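Local coordinates for protein putative hexulose 6 phosphate synthase (Salmonella typhimurium, PDB 3F4W) that is of unproven function but belongs to the HUMPS family, whose members adopt the TIM-barrel fold, at residues D27-G32 against P52-L57; D59-D64 against T82-T87; A78-V83 against G103-V108; A163-I168 against V183-S188. All coordinates share one frame; numbering follows the deposited sequence.

Contact 1. Residues D27-G32 against P52-L57; sequences DIIEVG and PHKEVL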
loop_
_atom_site.group_PDB
_atom_site.type_symbol
_atom_site.label_atom_id
_atom_site.label_comp_id
_atom_site.label_asym_id
_atom_site.label_seq_id
_atom_site.Cartn_x
_atom_site.Cartn_y
_atom_site.Cartn_z
ATOM N N ASP A 27 -1.235 0.508 -23.978
ATOM C CA ASP A 27 -0.519 1.783 -23.892
ATOM C C ASP A 27 0.299 1.904 -22.608
ATOM O O ASP A 27 1.409 2.432 -22.615
ATOM C CB ASP A 27 -1.499 2.952 -23.964
ATOM C CG ASP A 27 -2.270 2.984 -25.262
ATOM O OD1 ASP A 27 -1.652 3.280 -26.311
ATOM O OD2 ASP A 27 -3.491 2.711 -25.231
ATOM N N ILE A 28 -0.264 1.434 -21.502
ATOM C CA ILE A 28 0.418 1.505 -20.214
ATOM C C ILE A 28 0.460 0.138 -19.549
ATOM O O ILE A 28 -0.573 -0.494 -19.352
ATOM C CB ILE A 28 -0.286 2.483 -19.257
ATOM C CG1 ILE A 28 -0.350 3.885 -19.871
ATOM C CG2 ILE A 28 0.433 2.512 -17.915
ATOM C CD1 ILE A 28 -1.194 4.869 -19.074
ATOM N N ILE A 29 1.659 -0.321 -19.214
ATOM C CA ILE A 29 1.810 -1.577 -18.499
ATOM C C ILE A 29 1.822 -1.283 -17.005
ATOM O O ILE A 29 2.672 -0.538 -16.517
ATOM C CB ILE A 29 3.115 -2.295 -18.893
ATOM C CG1 ILE A 29 3.193 -2.453 -20.414
ATOM C CG2 ILE A 29 3.219 -3.642 -18.183
ATOM C CD1 ILE A 29 4.444 -3.161 -20.895
ATOM N N GLU A 30 0.868 -1.852 -16.280
ATOM C CA GLU A 30 0.801 -1.631 -14.845
ATOM C C GLU A 30 1.382 -2.810 -14.069
ATOM O O GLU A 30 0.928 -3.943 -14.206
ATOM C CB GLU A 30 -0.639 -1.377 -14.389
ATOM C CG GLU A 30 -0.796 -1.371 -12.872
ATOM C CD GLU A 30 -2.244 -1.311 -12.417
ATOM O OE1 GLU A 30 -3.088 -0.773 -13.161
ATOM O OE2 GLU A 30 -2.535 -1.803 -11.305
ATOM N N VAL A 31 2.397 -2.541 -13.259
ATOM C CA VAL A 31 2.853 -3.539 -12.303
ATOM C C VAL A 31 1.950 -3.444 -11.075
ATOM O O VAL A 31 2.058 -2.500 -10.291
ATOM C CB VAL A 31 4.327 -3.327 -11.922
ATOM C CG1 VAL A 31 4.760 -4.327 -10.857
ATOM C CG2 VAL A 31 5.204 -3.444 -13.159
ATOM N N GLY A 32 1.048 -4.411 -10.931
ATOM C CA GLY A 32 0.085 -4.421 -9.840
ATOM C C GLY A 32 0.716 -4.518 -8.462
ATOM O O GLY A 32 1.879 -4.897 -8.328
ATOM N N PRO A 52 10.870 -0.713 -23.801
ATOM C CA PRO A 52 11.328 0.660 -23.562
ATOM C C PRO A 52 10.365 1.709 -24.097
ATOM O O PRO A 52 10.323 2.823 -23.578
ATOM C CB PRO A 52 12.646 0.732 -24.344
ATOM C CG PRO A 52 13.068 -0.681 -24.533
ATOM C CD PRO A 52 11.805 -1.464 -24.655
ATOM N N HIS A 53 9.606 1.359 -25.130
ATOM C CA HIS A 53 8.701 2.313 -25.762
ATOM C C HIS A 53 7.316 2.328 -25.127
ATOM O O HIS A 53 6.457 3.115 -25.521
ATOM C CB HIS A 53 8.595 2.037 -27.262
ATOM C CG HIS A 53 9.901 2.143 -27.980
ATOM N ND1 HIS A 53 10.619 1.037 -28.382
ATOM C CD2 HIS A 53 10.630 3.221 -28.350
ATOM C CE1 HIS A 53 11.729 1.432 -28.979
ATOM N NE2 HIS A 53 11.761 2.752 -28.972
ATOM N N LYS A 54 7.110 1.458 -24.142
ATOM C CA LYS A 54 5.849 1.397 -23.409
ATOM C C LYS A 54 5.976 2.129 -22.078
ATOM O O LYS A 54 7.034 2.101 -21.452
ATOM C CB LYS A 54 5.459 -0.061 -23.151
ATOM C CG LYS A 54 5.114 -0.835 -24.404
ATOM C CD LYS A 54 3.843 -0.292 -25.021
ATOM C CE LYS A 54 3.542 -0.975 -26.334
ATOM N NZ LYS A 54 2.283 -0.460 -26.915
ATOM N N GLU A 55 4.900 2.781 -21.647
ATOM C CA GLU A 55 4.890 3.427 -20.340
ATOM C C GLU A 55 4.627 2.393 -19.250
ATOM O O GLU A 55 3.838 1.469 -19.436
ATOM C CB GLU A 55 3.853 4.550 -20.286
ATOM C CG GLU A 55 4.246 5.783 -21.084
ATOM C CD GLU A 55 3.236 6.908 -20.963
ATOM O OE1 GLU A 55 3.661 8.082 -20.889
ATOM O OE2 GLU A 55 2.019 6.623 -20.940
ATOM N N VAL A 56 5.302 2.547 -18.119
ATOM C CA VAL A 56 5.157 1.605 -17.021
ATOM C C VAL A 56 4.602 2.322 -15.801
ATOM O O VAL A 56 5.112 3.368 -15.399
ATOM C CB VAL A 56 6.501 0.911 -16.678
ATOM C CG1 VAL A 56 6.343 -0.013 -15.481
ATOM C CG2 VAL A 56 7.022 0.135 -17.880
ATOM N N LEU A 57 3.537 1.758 -15.236
ATOM C CA LEU A 57 2.888 2.285 -14.041
ATOM C C LEU A 57 3.193 1.363 -12.859
ATOM O O LEU A 57 2.964 0.161 -12.936
ATOM C CB LEU A 57 1.371 2.355 -14.285
ATOM C CG LEU A 57 0.257 2.671 -13.263
ATOM C CD1 LEU A 57 0.536 2.155 -11.861
ATOM C CD2 LEU A 57 -0.120 4.158 -13.236
HETATM O O HOH W 1 0.791 2.542 -27.668
#
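Ile29 turns both polar atoms of its backbone toward the 52-57 segment: its N donates to Glu55 O over 2.8 Å, and its O receives Leu57 N, also over 2.8 Å, in a nearly straight bond (173° at the hydrogen). One step on, Val31 N reaches Leu57 O at 2.8 Å. The alternate residues, Ile28 and Glu30, spend their backbone bonds on the neighbouring strand 2-7. This division of labour is that of a parallel sheet, here strands 28-31 and 55-62 of the TIM barrel, crossing at -27°. Ile28, Glu30, Glu55 and Leu57 face the barrel interior, where Ile28 CG2 packs on Leu57 CB at 3.8 Å. Ile29 and Val56 lie on the other face, and helix 42-50 covers Val56 and Val31.

The polar ends inside find partners on other strands. Glu55 runs out extended beyond CG, grazing Ile28 CG1 with OE2 on the way to a salt bridge with Lys2 and a bond from Tyr80 OH; Glu30 OE1 takes Gln4 NE2. At the open end, Lys54 bends at chi2 (-67°) and gives NZ to the carbonyls of Val23 and Val26. Asp27 OD2 accepts from Leu3 N, while its OD1 takes a water proton at 2.9 Å; that same water is only a weak acceptor for Lys54 NZ.

Contact 2. Residues D59-D64 against T82-T87; sequences DAKIMD and TVLGVT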
loop_
_atom_site.group_PDB
_atom_site.type_symbol
_atom_site.label_atom_id
_atom_site.label_comp_id
_atom_site.label_asym_id
_atom_site.label_seq_id
_atom_site.Cartn_x
_atom_site.Cartn_y
_atom_site.Cartn_z
ATOM N N ASP A 59 1.963 0.335 -9.398
ATOM C CA ASP A 59 0.787 0.452 -8.547
ATOM C C ASP A 59 1.140 0.232 -7.080
ATOM O O ASP A 59 0.688 -0.730 -6.455
ATOM C CB ASP A 59 -0.294 -0.536 -8.977
ATOM C CG ASP A 59 -1.643 -0.216 -8.372
ATOM O OD1 ASP A 59 -1.848 0.939 -7.945
ATOM O OD2 ASP A 59 -2.498 -1.122 -8.325
ATOM N N ALA A 60 1.954 1.132 -6.540
ATOM C CA ALA A 60 2.410 1.021 -5.159
ATOM C C ALA A 60 1.303 1.318 -4.146
ATOM O O ALA A 60 1.363 0.859 -3.005
ATOM C CB ALA A 60 3.600 1.936 -4.929
ATOM N N LYS A 61 0.291 2.075 -4.567
ATOM C CA LYS A 61 -0.773 2.503 -3.657
ATOM C C LYS A 61 -0.178 3.105 -2.389
ATOM O O LYS A 61 -0.530 2.718 -1.269
ATOM C CB LYS A 61 -1.702 1.336 -3.305
ATOM C CG LYS A 61 -2.691 0.961 -4.400
ATOM C CD LYS A 61 -3.672 -0.090 -3.901
ATOM C CE LYS A 61 -4.652 -0.506 -4.986
ATOM N NZ LYS A 61 -4.001 -1.358 -6.014
ATOM N N ILE A 62 0.723 4.059 -2.581
ATOM C CA ILE A 62 1.435 4.704 -1.488
ATOM C C ILE A 62 0.505 5.332 -0.448
ATOM O O ILE A 62 -0.467 6.012 -0.788
ATOM C CB ILE A 62 2.404 5.769 -2.032
ATOM C CG1 ILE A 62 3.479 5.102 -2.894
ATOM C CG2 ILE A 62 3.054 6.536 -0.895
ATOM C CD1 ILE A 62 4.380 6.083 -3.616
ATOM N N MET A 63 0.812 5.092 0.823
ATOM C CA MET A 63 0.003 5.597 1.924
ATOM C C MET A 63 0.854 6.464 2.845
ATOM O O MET A 63 0.334 7.266 3.619
ATOM C CB MET A 63 -0.586 4.431 2.720
ATOM C CG MET A 63 -1.578 4.841 3.802
ATOM S SD MET A 63 -3.115 5.460 3.091
ATOM C CE MET A 63 -4.007 6.033 4.542
ATOM N N ASP A 64 2.167 6.297 2.754
ATOM C CA ASP A 64 3.094 7.006 3.626
ATOM C C ASP A 64 4.480 6.988 3.002
ATOM O O ASP A 64 4.729 6.243 2.052
ATOM C CB ASP A 64 3.121 6.362 5.021
ATOM C CG ASP A 64 3.867 7.210 6.047
ATOM O OD1 ASP A 64 4.316 6.659 7.076
ATOM O OD2 ASP A 64 4.005 8.430 5.822
ATOM N N THR A 82 1.234 5.191 -8.210
ATOM C CA THR A 82 -0.052 5.472 -7.586
ATOM C C THR A 82 0.109 5.792 -6.107
ATOM O O THR A 82 0.914 5.177 -5.408
ATOM C CB THR A 82 -1.065 4.310 -7.734
ATOM O OG1 THR A 82 -0.502 3.106 -7.200
ATOM C CG2 THR A 82 -1.441 4.099 -9.193
ATOM N N VAL A 83 -0.657 6.778 -5.657
ATOM C CA VAL A 83 -0.771 7.125 -4.250
ATOM C C VAL A 83 -2.259 7.088 -3.911
ATOM O O VAL A 83 -3.098 7.377 -4.762
ATOM C CB VAL A 83 -0.198 8.532 -3.968
ATOM C CG1 VAL A 83 -1.011 9.596 -4.699
ATOM C CG2 VAL A 83 -0.182 8.818 -2.481
ATOM N N LEU A 84 -2.590 6.713 -2.682
ATOM C CA LEU A 84 -3.986 6.594 -2.270
ATOM C C LEU A 84 -4.615 7.952 -1.985
ATOM O O LEU A 84 -4.060 8.755 -1.240
ATOM C CB LEU A 84 -4.097 5.712 -1.026
ATOM C CG LEU A 84 -4.415 4.219 -1.156
ATOM C CD1 LEU A 84 -4.326 3.719 -2.583
ATOM C CD2 LEU A 84 -3.513 3.415 -0.219
ATOM N N GLY A 85 -5.784 8.195 -2.569
ATOM C CA GLY A 85 -6.520 9.419 -2.315
ATOM C C GLY A 85 -6.929 9.557 -0.859
ATOM O O GLY A 85 -7.165 10.664 -0.376
ATOM N N VAL A 86 -7.009 8.432 -0.152
ATOM C CA VAL A 86 -7.422 8.455 1.248
ATOM C C VAL A 86 -6.286 8.847 2.189
ATOM O O VAL A 86 -6.511 9.048 3.378
ATOM C CB VAL A 86 -8.026 7.105 1.710
ATOM C CG1 VAL A 86 -9.368 6.866 1.036
ATOM C CG2 VAL A 86 -7.071 5.961 1.432
ATOM N N THR A 87 -5.071 8.956 1.659
ATOM C CA THR A 87 -3.931 9.327 2.492
ATOM C C THR A 87 -3.861 10.835 2.719
ATOM O O THR A 87 -4.617 11.602 2.123
ATOM C CB THR A 87 -2.589 8.832 1.914
ATOM O OG1 THR A 87 -1.595 8.853 2.947
ATOM C CG2 THR A 87 -2.133 9.711 0.757
#
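Thr82 OG1 is used twice across the contact: it donates to Asp59 OD1 at 2.7 Å, on the anti lone pair, and accepts from Lys61 N at 2.9 Å. Its chi1 of 56°, which sets OG1 between the backbone N and the carbonyl carbon, aims it at both. Thr87 supplies the other hydroxyl bond, to Met63 O at 2.6 Å, arriving above the carbonyl plane.

Main-chain bonding is brief. Ile62 N binds Thr82 O, and Leu84 N meets Ile62 O nearly straight at 177°, joining the two parallel strands of a beta-alpha-beta unit whose helix is 66-75.

Among apolar contacts, Leu84 CD1 lies 3.6 Å from Lys61 CB, while Leu84 CD2 comes 3.9 Å from Met63 SD. Met63 bends at chi2 and lays SD 3.6 Å from Thr87 CB, the two chains running in opposite senses; it also packs against Cys112 of the second subunit.

The charged pair is internal to 59-64: Lys61 NZ approaches Asp59 OD2 from above the carboxylate plane at 2.8 Å. Asp59, Lys61 and Asp64 are spaced as in the family's D-x-K-x-x-D signature, which suggests an active-site role. Thr82 positions Asp59: with one carboxylate oxygen held by a hydroxyl and the other by Lys61 NZ, its rotation is largely fixed.

Contact 3. Residues A78-V83 against G103-V108; sequences ADYVTV and GKQVVV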
loop_
_atom_site.group_PDB
_atom_site.type_symbol
_atom_site.label_atom_id
_atom_site.label_comp_id
_atom_site.label_asym_id
_atom_site.label_seq_id
_atom_site.Cartn_x
_atom_site.Cartn_y
_atom_site.Cartn_z
ATOM N N ALA A 78 9.830 3.485 -13.565
ATOM C CA ALA A 78 8.391 3.722 -13.636
ATOM C C ALA A 78 8.093 5.102 -14.217
ATOM O O ALA A 78 8.778 6.072 -13.905
ATOM C CB ALA A 78 7.753 3.576 -12.257
ATOM N N ASP A 79 7.075 5.182 -15.067
ATOM C CA ASP A 79 6.613 6.460 -15.609
ATOM C C ASP A 79 5.493 7.062 -14.765
ATOM O O ASP A 79 5.295 8.278 -14.758
ATOM C CB ASP A 79 6.142 6.276 -17.050
ATOM C CG ASP A 79 7.238 5.772 -17.945
ATOM O OD1 ASP A 79 7.155 4.611 -18.397
ATOM O OD2 ASP A 79 8.207 6.530 -18.163
ATOM N N TYR A 80 4.753 6.196 -14.075
ATOM C CA TYR A 80 3.704 6.609 -13.150
ATOM C C TYR A 80 3.852 5.856 -11.833
ATOM O O TYR A 80 4.357 4.735 -11.805
ATOM C CB TYR A 80 2.315 6.286 -13.712
ATOM C CG TYR A 80 1.990 6.852 -15.078
ATOM C CD1 TYR A 80 1.280 8.038 -15.207
ATOM C CD2 TYR A 80 2.361 6.184 -16.239
ATOM C CE1 TYR A 80 0.966 8.553 -16.448
ATOM C CE2 TYR A 80 2.051 6.693 -17.491
ATOM C CZ TYR A 80 1.352 7.881 -17.588
ATOM O OH TYR A 80 1.033 8.397 -18.823
ATOM N N VAL A 81 3.404 6.473 -10.746
ATOM C CA VAL A 81 3.224 5.760 -9.483
ATOM C C VAL A 81 1.857 6.121 -8.928
ATOM O O VAL A 81 1.367 7.224 -9.157
ATOM C CB VAL A 81 4.309 6.113 -8.442
ATOM C CG1 VAL A 81 5.692 5.738 -8.966
ATOM C CG2 VAL A 81 4.245 7.586 -8.073
ATOM N N THR A 82 1.234 5.191 -8.210
ATOM C CA THR A 82 -0.052 5.472 -7.586
ATOM C C THR A 82 0.109 5.792 -6.107
ATOM O O THR A 82 0.914 5.177 -5.408
ATOM C CB THR A 82 -1.065 4.310 -7.734
ATOM O OG1 THR A 82 -0.502 3.106 -7.200
ATOM C CG2 THR A 82 -1.441 4.099 -9.193
ATOM N N VAL A 83 -0.657 6.778 -5.657
ATOM C CA VAL A 83 -0.771 7.125 -4.250
ATOM C C VAL A 83 -2.259 7.088 -3.911
ATOM O O VAL A 83 -3.098 7.377 -4.762
ATOM C CB VAL A 83 -0.198 8.532 -3.968
ATOM C CG1 VAL A 83 -1.011 9.596 -4.699
ATOM C CG2 VAL A 83 -0.182 8.818 -2.481
ATOM N N GLY A 103 10.324 14.339 -13.819
ATOM C CA GLY A 103 9.576 14.651 -15.021
ATOM C C GLY A 103 8.540 13.580 -15.300
ATOM O O GLY A 103 8.149 13.362 -16.444
ATOM N N LYS A 104 8.094 12.906 -14.248
ATOM C CA LYS A 104 7.120 11.835 -14.401
ATOM C C LYS A 104 5.775 12.198 -13.761
ATOM O O LYS A 104 5.459 13.374 -13.600
ATOM C CB LYS A 104 7.695 10.523 -13.869
ATOM C CG LYS A 104 9.021 10.173 -14.541
ATOM C CD LYS A 104 9.563 8.829 -14.103
ATOM C CE LYS A 104 10.862 8.497 -14.827
ATOM N NZ LYS A 104 11.476 7.234 -14.320
ATOM N N GLN A 105 4.975 11.201 -13.405
ATOM C CA GLN A 105 3.582 11.470 -13.054
ATOM C C GLN A 105 3.037 10.621 -11.912
ATOM O O GLN A 105 3.247 9.409 -11.860
ATOM C CB GLN A 105 2.688 11.299 -14.288
ATOM C CG GLN A 105 1.197 11.481 -14.021
ATOM C CD GLN A 105 0.791 12.938 -13.925
ATOM O OE1 GLN A 105 1.178 13.758 -14.757
ATOM N NE2 GLN A 105 0.003 13.267 -12.907
ATOM N N VAL A 106 2.326 11.279 -11.008
ATOM C CA VAL A 106 1.611 10.605 -9.936
ATOM C C VAL A 106 0.135 10.431 -10.303
ATOM O O VAL A 106 -0.500 11.340 -10.840
ATOM C CB VAL A 106 1.720 11.391 -8.616
ATOM C CG1 VAL A 106 0.621 10.965 -7.635
ATOM C CG2 VAL A 106 3.108 11.217 -8.004
ATOM N N VAL A 107 -0.396 9.247 -10.026
ATOM C CA VAL A 107 -1.813 8.978 -10.205
ATOM C C VAL A 107 -2.439 8.760 -8.833
ATOM O O VAL A 107 -2.005 7.888 -8.080
ATOM C CB VAL A 107 -2.038 7.714 -11.056
ATOM C CG1 VAL A 107 -3.515 7.359 -11.084
ATOM C CG2 VAL A 107 -1.497 7.916 -12.468
ATOM N N VAL A 108 -3.442 9.562 -8.490
ATOM C CA VAL A 108 -4.102 9.406 -7.200
ATOM C C VAL A 108 -5.240 8.402 -7.338
ATOM O O VAL A 108 -6.224 8.660 -8.028
ATOM C CB VAL A 108 -4.654 10.737 -6.663
ATOM C CG1 VAL A 108 -5.194 10.549 -5.248
ATOM C CG2 VAL A 108 -3.580 11.807 -6.679
#
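Val81, Val83, Val106 and Val108 make the close-packed half of this contact, a row of branched side chains pressed between two barrel strands and the helices outside them. Val83 CG1 touches two side chains, 3.6 Å from Val106 CG1 and 3.9 Å from Val108 CG2; Val81 CG2 meets Val106 CG2 at 3.8 Å, their side chains crossing at a slant. Helix 89-102 closes over Val83 and Val106, and helix 66-75 over Val81. Beneath them the parallel bonding is regular: Val107 N reaches Val81 O at 2.8 Å and 176°, and Val83 N returns to Val107 O.

On the inner face, the Tyr80 ring meets the aliphatic part of Gln105 at a slant, CD1 lying 3.6 Å from CG, and Val107 CG2 also approaches it. Gln105, with CG anti to the backbone N (chi1 177°), then bends at chi2, and NE2 turns back to its own strand, donating to Val106 O at 2.9 Å.

The partly exposed end is looser. Gln105 N to Asp79 O is a longer bond, 3.2 Å and bent to 138°. Just after the Schellman motif at Gly103, which ends helix 89-102, Lys104 extends its whole chain along the 78-79 backbone and gives NZ to Ala78 O, approaching from above the carbonyl plane, and to Phe74 O. Asp79 points elsewhere, its OD1 in a salt bridge with Lys48.

The chemistry therefore changes along the strand pair: hydrocarbon interlocking dominates in the core, whereas at the N-terminal end of the strands a lysine bridges a carbonyl near the end of helix 66-75 and one on the chain after it.

Contact 4. Residues A163-I168 against V183-S188; sequences AVAGGI and VVIVGS. With MLI (malonate ion), chain C.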
loop_
_atom_site.group_PDB
_atom_site.type_symbol
_atom_site.label_atom_id
_atom_site.label_comp_id
_atom_site.label_asym_id
_atom_site.label_seq_id
_atom_site.Cartn_x
_atom_site.Cartn_y
_atom_site.Cartn_z
ATOM N N ALA A 163 -8.597 8.414 -14.890
ATOM C CA ALA A 163 -8.525 6.994 -15.209
ATOM C C ALA A 163 -9.655 6.253 -14.504
ATOM O O ALA A 163 -10.217 6.747 -13.527
ATOM C CB ALA A 163 -7.169 6.419 -14.801
ATOM N N VAL A 164 -10.003 5.074 -15.010
ATOM C CA VAL A 164 -11.036 4.266 -14.372
ATOM C C VAL A 164 -10.697 2.774 -14.393
ATOM O O VAL A 164 -10.268 2.230 -15.413
ATOM C CB VAL A 164 -12.438 4.527 -14.982
ATOM C CG1 VAL A 164 -12.450 4.214 -16.468
ATOM C CG2 VAL A 164 -13.496 3.721 -14.243
ATOM N N ALA A 165 -10.886 2.128 -13.244
ATOM C CA ALA A 165 -10.600 0.712 -13.089
ATOM C C ALA A 165 -11.673 0.057 -12.232
ATOM O O ALA A 165 -12.202 0.672 -11.303
ATOM C CB ALA A 165 -9.232 0.519 -12.444
ATOM N N GLY A 166 -11.990 -1.194 -12.542
ATOM C CA GLY A 166 -12.915 -1.955 -11.723
ATOM C C GLY A 166 -13.581 -3.089 -12.472
ATOM O O GLY A 166 -14.792 -3.078 -12.674
ATOM N N GLY A 167 -12.786 -4.064 -12.895
ATOM C CA GLY A 167 -13.312 -5.247 -13.552
ATOM C C GLY A 167 -13.870 -4.989 -14.937
ATOM O O GLY A 167 -14.718 -5.736 -15.418
ATOM N N ILE A 168 -13.397 -3.928 -15.582
ATOM C CA ILE A 168 -13.845 -3.596 -16.930
ATOM C C ILE A 168 -13.401 -4.662 -17.931
ATOM O O ILE A 168 -12.280 -5.170 -17.857
ATOM C CB ILE A 168 -13.335 -2.204 -17.355
ATOM C CG1 ILE A 168 -13.937 -1.132 -16.435
ATOM C CG2 ILE A 168 -13.688 -1.912 -18.812
ATOM C CD1 ILE A 168 -13.263 0.223 -16.525
ATOM N N VAL A 183 -7.936 7.419 -19.368
ATOM C CA VAL A 183 -7.333 6.094 -19.300
ATOM C C VAL A 183 -8.345 5.066 -18.822
ATOM O O VAL A 183 -9.044 5.280 -17.830
ATOM C CB VAL A 183 -6.100 6.071 -18.365
ATOM C CG1 VAL A 183 -5.531 4.652 -18.251
ATOM C CG2 VAL A 183 -5.033 7.041 -18.861
ATOM N N VAL A 184 -8.431 3.960 -19.547
ATOM C CA VAL A 184 -9.239 2.830 -19.124
ATOM C C VAL A 184 -8.299 1.718 -18.664
ATOM O O VAL A 184 -7.404 1.303 -19.403
ATOM C CB VAL A 184 -10.146 2.332 -20.260
ATOM C CG1 VAL A 184 -10.856 1.056 -19.851
ATOM C CG2 VAL A 184 -11.151 3.413 -20.638
ATOM N N ILE A 185 -8.492 1.262 -17.429
ATOM C CA ILE A 185 -7.636 0.242 -16.831
ATOM C C ILE A 185 -8.331 -1.118 -16.847
ATOM O O ILE A 185 -9.479 -1.243 -16.421
ATOM C CB ILE A 185 -7.262 0.613 -15.371
ATOM C CG1 ILE A 185 -6.519 1.952 -15.330
ATOM C CG2 ILE A 185 -6.424 -0.483 -14.739
ATOM C CD1 ILE A 185 -6.565 2.653 -13.978
ATOM N N VAL A 186 -7.634 -2.129 -17.351
ATOM C CA VAL A 186 -8.178 -3.478 -17.424
ATOM C C VAL A 186 -7.140 -4.459 -16.904
ATOM O O VAL A 186 -5.945 -4.307 -17.161
ATOM C CB VAL A 186 -8.578 -3.855 -18.869
ATOM C CG1 VAL A 186 -8.946 -5.329 -18.959
ATOM C CG2 VAL A 186 -9.738 -2.991 -19.337
ATOM N N GLY A 187 -7.595 -5.457 -16.157
ATOM C CA GLY A 187 -6.698 -6.457 -15.616
ATOM C C GLY A 187 -7.211 -7.850 -15.906
ATOM O O GLY A 187 -6.883 -8.439 -16.936
ATOM N N SER A 188 -8.046 -8.352 -15.002
ATOM C CA SER A 188 -8.542 -9.725 -15.048
ATOM C C SER A 188 -9.179 -10.127 -16.379
ATOM O O SER A 188 -8.992 -11.250 -16.846
ATOM C CB SER A 188 -9.533 -9.964 -13.905
ATOM O OG SER A 188 -10.016 -11.295 -13.920
HETATM C C1 MLI C . -8.242 -4.063 -12.597
HETATM C C2 MLI C . -8.992 -3.557 -11.396
HETATM C C3 MLI C . -8.961 -5.297 -13.081
HETATM O O6 MLI C . -8.438 -3.451 -10.314
HETATM O O7 MLI C . -10.207 -3.503 -11.457
HETATM O O8 MLI C . -9.766 -5.190 -13.999
HETATM O O9 MLI C . -8.544 -6.403 -12.767
HETATM O O HOH W 2 -10.910 -2.575 -14.861
#
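Ala165 and Ile185 pack CB to CB at 3.5 Å just where the last two strands of the TIM barrel, 161-165 and 183-186, open into the loops that hold a malonate ion. The ion is gripped chiefly by backbone N-H groups. Gly167 N donates to MLI O7 at 3.0 Å, and Ser188 N, at the start of helix 188-191, gives MLI O9 a straighter bond of 3.0 Å and 167°. Gly187 N and Gly167 N both reach MLI O8, but weakly. Side chains add His134 NE2 and Gln140 NE2. Malonate probably came from the crystallisation liquor; its seat among amides at a helix N-terminus is consistent with the anion site that many TIM barrels carry at this end of strands seven and eight.

A water bonded to MLI O8 forms the next shell. It accepts from Gly166 N and Ile168 N, each at 2.9 Å, and so links the 166-168 loop to the ion; its approach to Ile185 O is doubtfully short. The backbone angles of Gly166 and Gly167, both with positive phi, curl the loop so that its amides turn inward.

Further out, the strands position these loops. Val164 N bonds to Val183 O, and Ile185 N to Val164 O. Ile168 pins the returning loop: its CD1 reaches Val184 CG1 and its CG2 meets Val186 CG2, both at about right angles, with helix 173-177 covering it through Val173 and Tyr176. Ile185 CD1, at the tip of its chain, rests 3.9 Å from Ala163 CB.

All four contacts are seams of one closed parallel barrel. Contacts 1 and 2 share strand 55-62 and join directly where Asp59 N meets Val31 O at 3.0 Å; contacts 2 and 3 share Thr82 and Val83 on strand 80-84, with centres 10 Å apart. Contact 3 also returns to contact 1, Asp79 N lying 2.7 Å from Val56 O. Contact 4 stands across the barrel, its centre about 17 Å from those of contacts 2 and 3, though Ile185 CG2 comes 3.7 Å from Glu30 OE1 of contact 1. The malonate spans part of the gap: its O6 lies 6.5 Å from Lys61 NZ, consistent with contact 2 and the anion site of contact 4 opening on the same end of the barrel.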